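Local coordinates for membrane lipoprotein family protein (Aeropyrum pernix, PDB 4PEV) that probably serves as the solute-binding lipoprotein of an ABC transporter, capturing adenosine between its two lobes, at residues Ala139-Ala143 against Lys299-Val305; Val118-Trp122 against Met193-Pro197. One frame throughout, in Å; residues are numbered along the deposited sequence.

Contact 1: residues Ala139-Ala143 against Lys299-Val305. With ADN (adenosine), chain F.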
loop_
_atom_site.group_PDB
_atom_site.type_symbol
_atom_site.label_atom_id
_atom_site.label_comp_id
_atom_site.label_asym_id
_atom_site.label_seq_id
_atom_site.Cartn_x
_atom_site.Cartn_y
_atom_site.Cartn_z
ATOM N N ALA C 139 18.135 2.208 7.332
ATOM C CA ALA C 139 17.190 1.375 6.582
ATOM C C ALA C 139 16.227 2.273 5.811
ATOM O O ALA C 139 15.576 3.129 6.385
ATOM C CB ALA C 139 16.437 0.427 7.496
ATOM N N LEU C 140 16.189 2.100 4.496
ATOM C CA LEU C 140 15.269 2.835 3.644
ATOM C C LEU C 140 14.095 1.925 3.373
ATOM O O LEU C 140 14.286 0.801 2.931
ATOM C CB LEU C 140 15.959 3.219 2.338
ATOM C CG LEU C 140 15.189 4.110 1.358
ATOM C CD1 LEU C 140 14.502 5.300 2.032
ATOM C CD2 LEU C 140 16.118 4.599 0.255
ATOM N N ILE C 141 12.884 2.384 3.673
ATOM C CA ILE C 141 11.684 1.563 3.471
ATOM C C ILE C 141 10.881 2.077 2.276
ATOM O O ILE C 141 10.678 3.291 2.135
ATOM C CB ILE C 141 10.762 1.546 4.706
ATOM C CG1 ILE C 141 11.549 1.286 6.002
ATOM C CG2 ILE C 141 9.655 0.521 4.531
ATOM C CD1 ILE C 141 12.403 0.033 6.006
ATOM N N ASP C 142 10.448 1.134 1.428
ATOM C CA ASP C 142 9.642 1.404 0.230
ATOM C C ASP C 142 10.455 2.055 -0.890
ATOM O O ASP C 142 9.892 2.627 -1.822
ATOM C CB ASP C 142 8.418 2.268 0.588
ATOM C CG ASP C 142 7.223 2.033 -0.339
ATOM O OD1 ASP C 142 6.899 0.853 -0.600
ATOM O OD2 ASP C 142 6.588 3.027 -0.784
ATOM N N ALA C 143 11.779 1.965 -0.800
ATOM C CA ALA C 143 12.656 2.539 -1.823
ATOM C C ALA C 143 14.037 1.945 -1.731
ATOM O O ALA C 143 14.414 1.381 -0.708
ATOM C CB ALA C 143 12.738 4.056 -1.706
ATOM N N LYS C 299 0.682 -4.579 2.742
ATOM C CA LYS C 299 2.093 -4.321 2.525
ATOM C C LYS C 299 2.733 -4.371 3.893
ATOM O O LYS C 299 2.408 -3.556 4.761
ATOM C CB LYS C 299 2.282 -2.957 1.878
ATOM C CG LYS C 299 3.726 -2.642 1.547
ATOM C CD LYS C 299 3.896 -1.928 0.199
ATOM C CE LYS C 299 4.071 -0.431 0.341
ATOM N NZ LYS C 299 4.376 0.217 -0.967
ATOM N N ARG C 300 3.616 -5.344 4.100
ATOM C CA ARG C 300 4.166 -5.603 5.427
ATOM C C ARG C 300 5.365 -4.721 5.752
ATOM O O ARG C 300 6.471 -5.207 6.002
ATOM C CB ARG C 300 4.511 -7.079 5.574
ATOM C CG ARG C 300 3.335 -8.017 5.317
ATOM C CD ARG C 300 2.092 -7.625 6.114
ATOM N NE ARG C 300 2.375 -7.569 7.543
ATOM C CZ ARG C 300 2.307 -8.608 8.365
ATOM N NH1 ARG C 300 1.943 -9.793 7.920
ATOM N NH2 ARG C 300 2.594 -8.465 9.644
ATOM N N VAL C 301 5.104 -3.415 5.794
ATOM C CA VAL C 301 6.098 -2.424 6.186
ATOM C C VAL C 301 6.593 -2.660 7.620
ATOM O O VAL C 301 7.746 -2.367 7.957
ATOM C CB VAL C 301 5.508 -1.002 6.080
ATOM C CG1 VAL C 301 6.486 0.049 6.599
ATOM C CG2 VAL C 301 5.142 -0.694 4.641
ATOM N N ASP C 302 5.700 -3.177 8.459
ATOM C CA ASP C 302 6.017 -3.490 9.847
ATOM C C ASP C 302 7.092 -4.546 9.946
ATOM O O ASP C 302 7.958 -4.462 10.815
ATOM C CB ASP C 302 4.763 -3.923 10.605
ATOM C CG ASP C 302 4.041 -5.092 9.953
ATOM O OD1 ASP C 302 3.873 -5.126 8.705
ATOM O OD2 ASP C 302 3.621 -5.984 10.716
ATOM N N VAL C 303 7.063 -5.514 9.036
ATOM C CA VAL C 303 8.062 -6.571 9.030
ATOM C C VAL C 303 9.384 -6.014 8.529
ATOM O O VAL C 303 10.426 -6.337 9.076
ATOM C CB VAL C 303 7.604 -7.793 8.204
ATOM C CG1 VAL C 303 8.709 -8.823 8.083
ATOM C CG2 VAL C 303 6.375 -8.416 8.848
ATOM N N ALA C 304 9.358 -5.171 7.507
ATOM C CA ALA C 304 10.587 -4.489 7.067
ATOM C C ALA C 304 11.262 -3.825 8.257
ATOM O O ALA C 304 12.381 -4.194 8.618
ATOM C CB ALA C 304 10.290 -3.449 5.993
ATOM N N VAL C 305 10.551 -2.880 8.878
ATOM C CA VAL C 305 11.080 -2.091 9.993
ATOM C C VAL C 305 11.566 -2.990 11.111
ATOM O O VAL C 305 12.650 -2.771 11.651
ATOM C CB VAL C 305 10.017 -1.136 10.585
ATOM C CG1 VAL C 305 10.481 -0.525 11.904
ATOM C CG2 VAL C 305 9.677 -0.031 9.604
HETATM O "O5'" ADN F . -1.116 4.218 0.687
HETATM C "C5'" ADN F . -0.680 3.681 -0.577
HETATM C "C4'" ADN F . 0.829 3.739 -0.834
HETATM O "O4'" ADN F . 1.305 5.084 -0.935
HETATM C "C3'" ADN F . 1.738 3.102 0.214
HETATM O "O3'" ADN F . 1.806 1.678 0.080
HETATM C "C2'" ADN F . 3.066 3.806 -0.046
HETATM O "O2'" ADN F . 3.815 3.223 -1.121
HETATM C "C1'" ADN F . 2.634 5.196 -0.433
HETATM N N9 ADN F . 2.611 6.093 0.737
HETATM C C8 ADN F . 1.644 6.194 1.680
HETATM N N7 ADN F . 1.952 7.141 2.605
HETATM C C5 ADN F . 3.142 7.662 2.235
HETATM C C6 ADN F . 4.070 8.695 2.743
HETATM N N6 ADN F . 3.768 9.372 3.866
HETATM N N1 ADN F . 5.219 8.925 2.060
HETATM C C2 ADN F . 5.543 8.245 0.939
HETATM N N3 ADN F . 4.753 7.296 0.422
HETATM C C4 ADN F . 3.572 6.964 1.011
#
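Asp142 and Lys299 are joined twice, directly by a salt bridge and indirectly through the adenosine ribose. Lys299 NZ lies 2.6 Å from Asp142 OD1 and meets that oxygen on its syn side, 27° out of the carboxylate plane. The other carboxylate oxygen, Asp142 OD2, accepts a hydrogen bond from ribose O2' at 2.8 Å. Lys299 NZ in turn donates to O2' at 3.1 Å and, weakly, to O3', so both residues hold O2', while the pair offers O3' just that weak bond. Bends at chi2 and chi3 bring NZ to Asp142 OD1, the lysine side chain running roughly perpendicular to that of the aspartate. Glu159 OE2 makes a second salt bridge with the same ammonium; it also lies close to Asp142 OD1, and the lysine charge probably offsets the repulsion between these acids.

Beside this polar group the contact is apolar. Ile141 sets CG2 against Val301 CG1 at 3.8 Å, while its other branch, turned beside the backbone N (chi1 -47°), carries CD1 to 4.1 Å from Ala304 CB. The local axes of strand 139-141 and helix 301-305 are nearly antiparallel (174°), 9.5 Å apart at closest approach. Helix 301-313 follows strand 293-299 of the mixed sheet yet packs against the parallel sheet, where Tyr155 of strand 152-157 and Val116 of strand 114-118 flank Ile141.

Contact 2: residues Val118-Trp122 against Met193-Pro197; sequences VGFLW and MDIPP
Phe120 lies with one ring face against Pro196 and its CB beside Pro197, and it has more surface buried here than any other residue of the two segments. Pro196 CD stands 3.8 Å from the ring centroid and 21° off the ring normal, the geometry of a CH-pi contact. That carbon is displaced toward the rim, which explains why the shortest single approach is Phe120 CZ to Pro196 CD at 3.5 Å. The proline and phenylalanine side chains are set roughly perpendicular. Having CG opposite the backbone N (chi1 170°) directs the ring at the start of helix 196-214.

Ile195, at the N-cap position of that helix, meets the same phenylalanine obliquely. Its CB lies 3.9 Å from Phe120 CD2, and its CD1 reaches Phe120 CB at 4.0 Å, the two side chains running alongside each other and pointing opposite ways. Thus three consecutive residues line one side of the phenylalanine, Pro197 near CB, Ile195 beside CD2 and Pro196 over the ring.

Leu121 is second in buried surface. Its branch end carries the contact: CD1 touches the selenium of Met193, a selenomethionine, with Leu121 CD1 to SE at 3.9 Å, one side chain lying nearly square to the other. CD2 approaches Ile195 CG2 more loosely, at 4.5 Å. No hydrogen bond spans the two segments. Outside them, the backbone N of Leu121 bonds to Asp60 OD2, tying this turn to an adenosine-binding residue.

The contact sets the 3-10 turn between strand 114-118 of the parallel sheet and helix 123-132 against the loop after strand 186-191 of the mixed sheet and the first turn of helix 196-214.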
loop_
_atom_site.group_PDB
_atom_site.type_symbol
_atom_site.label_atom_id
_atom_site.label_comp_id
_atom_site.label_asym_id
_atom_site.label_seq_id
_atom_site.Cartn_x
_atom_site.Cartn_y
_atom_site.Cartn_z
ATOM N N VAL C 118 11.218 6.118 6.310
ATOM C CA VAL C 118 9.926 5.581 5.873
ATOM C C VAL C 118 9.353 6.383 4.706
ATOM O O VAL C 118 8.608 7.350 4.902
ATOM C CB VAL C 118 8.902 5.538 7.044
ATOM C CG1 VAL C 118 7.537 5.038 6.584
ATOM C CG2 VAL C 118 9.410 4.650 8.163
ATOM N N GLY C 119 9.687 5.954 3.497
ATOM C CA GLY C 119 9.073 6.500 2.308
ATOM C C GLY C 119 10.078 6.802 1.220
ATOM O O GLY C 119 11.230 7.150 1.488
ATOM N N PHE C 120 9.617 6.665 -0.014
ATOM C CA PHE C 120 10.412 6.950 -1.186
ATOM C C PHE C 120 11.091 8.317 -1.178
ATOM O O PHE C 120 12.218 8.424 -1.649
ATOM C CB PHE C 120 9.535 6.833 -2.442
ATOM C CG PHE C 120 10.205 7.326 -3.680
ATOM C CD1 PHE C 120 11.165 6.540 -4.322
ATOM C CD2 PHE C 120 9.924 8.594 -4.174
ATOM C CE1 PHE C 120 11.813 7.007 -5.449
ATOM C CE2 PHE C 120 10.570 9.067 -5.297
ATOM C CZ PHE C 120 11.512 8.271 -5.936
ATOM N N LEU C 121 10.427 9.363 -0.676
ATOM C CA LEU C 121 10.981 10.719 -0.781
ATOM C C LEU C 121 12.319 10.919 -0.062
ATOM O O LEU C 121 13.012 11.919 -0.299
ATOM C CB LEU C 121 9.997 11.770 -0.282
ATOM C CG LEU C 121 8.608 11.877 -0.926
ATOM C CD1 LEU C 121 7.871 13.073 -0.330
ATOM C CD2 LEU C 121 8.694 12.009 -2.442
ATOM N N TRP C 122 12.672 9.975 0.808
ATOM C CA TRP C 122 13.974 9.951 1.483
ATOM C C TRP C 122 15.145 9.490 0.604
ATOM O O TRP C 122 16.297 9.596 1.001
ATOM C CB TRP C 122 13.898 9.018 2.699
ATOM C CG TRP C 122 13.203 9.613 3.867
ATOM C CD1 TRP C 122 12.050 9.181 4.442
ATOM C CD2 TRP C 122 13.621 10.763 4.610
ATOM N NE1 TRP C 122 11.720 9.995 5.495
ATOM C CE2 TRP C 122 12.671 10.970 5.625
ATOM C CE3 TRP C 122 14.720 11.633 4.519
ATOM C CZ2 TRP C 122 12.773 12.007 6.539
ATOM C CZ3 TRP C 122 14.831 12.661 5.438
ATOM C CH2 TRP C 122 13.862 12.845 6.431
HETATM N N MSE C 193 0.942 10.681 -4.475
HETATM C CA MSE C 193 1.919 11.346 -5.332
HETATM C C MSE C 193 2.360 10.478 -6.472
HETATM O O MSE C 193 2.386 9.242 -6.369
HETATM C CB MSE C 193 3.164 11.693 -4.533
HETATM C CG MSE C 193 2.863 12.616 -3.363
HETATM SE SE MSE C 193 4.570 13.063 -2.474
HETATM C CE MSE C 193 5.083 14.508 -3.735
ATOM N N ASP C 194 2.737 11.130 -7.569
ATOM C CA ASP C 194 3.229 10.438 -8.749
ATOM C C ASP C 194 4.699 10.026 -8.580
ATOM O O ASP C 194 5.616 10.745 -8.981
ATOM C CB ASP C 194 3.050 11.329 -9.971
ATOM C CG ASP C 194 3.290 10.585 -11.263
ATOM O OD1 ASP C 194 4.116 9.627 -11.263
ATOM O OD2 ASP C 194 2.636 10.962 -12.270
ATOM N N ILE C 195 4.909 8.851 -8.003
ATOM C CA ILE C 195 6.241 8.372 -7.675
ATOM C C ILE C 195 6.339 6.872 -7.934
ATOM O O ILE C 195 5.304 6.218 -8.060
ATOM C CB ILE C 195 6.559 8.679 -6.211
ATOM C CG1 ILE C 195 5.472 8.130 -5.272
ATOM C CG2 ILE C 195 6.674 10.183 -6.014
ATOM C CD1 ILE C 195 5.954 7.972 -3.845
ATOM N N PRO C 196 7.579 6.324 -8.009
ATOM C CA PRO C 196 7.824 4.934 -8.419
ATOM C C PRO C 196 6.997 3.843 -7.773
ATOM O O PRO C 196 6.519 2.979 -8.495
ATOM C CB PRO C 196 9.315 4.739 -8.131
ATOM C CG PRO C 196 9.885 6.076 -8.435
ATOM C CD PRO C 196 8.863 7.057 -7.905
ATOM N N PRO C 197 6.813 3.867 -6.442
ATOM C CA PRO C 197 6.009 2.777 -5.865
ATOM C C PRO C 197 4.596 2.783 -6.411
ATOM O O PRO C 197 4.049 1.723 -6.730
ATOM C CB PRO C 197 5.999 3.079 -4.377
ATOM C CG PRO C 197 7.131 4.041 -4.155
ATOM C CD PRO C 197 7.252 4.829 -5.419
#

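In the fold
Contact 2 and the Asp142-Lys299 pair of contact 1 span the two sheets, while the apolar half of contact 1 packs helix 301-313 on the parallel sheet. Adenosine touches both contacts, at Asp142 and Lys299 of contact 1 and Pro197 of contact 2. Their centres lie 12 Å apart, and their segments alternate along the chain. Neighbouring strand ends connect them, with a probable hydrogen bond between Gly119 N and Ile141 O at 3.2 Å. Ala143 CB packs 3.7 Å from Phe120 CA, and Asp142 OD2 lies 3.6 Å from Pro197 CG. The salt bridge of contact 1 and the apolar packing of contact 2 both span the sheets near the nucleoside, consistent with a closed, ligand-bound form.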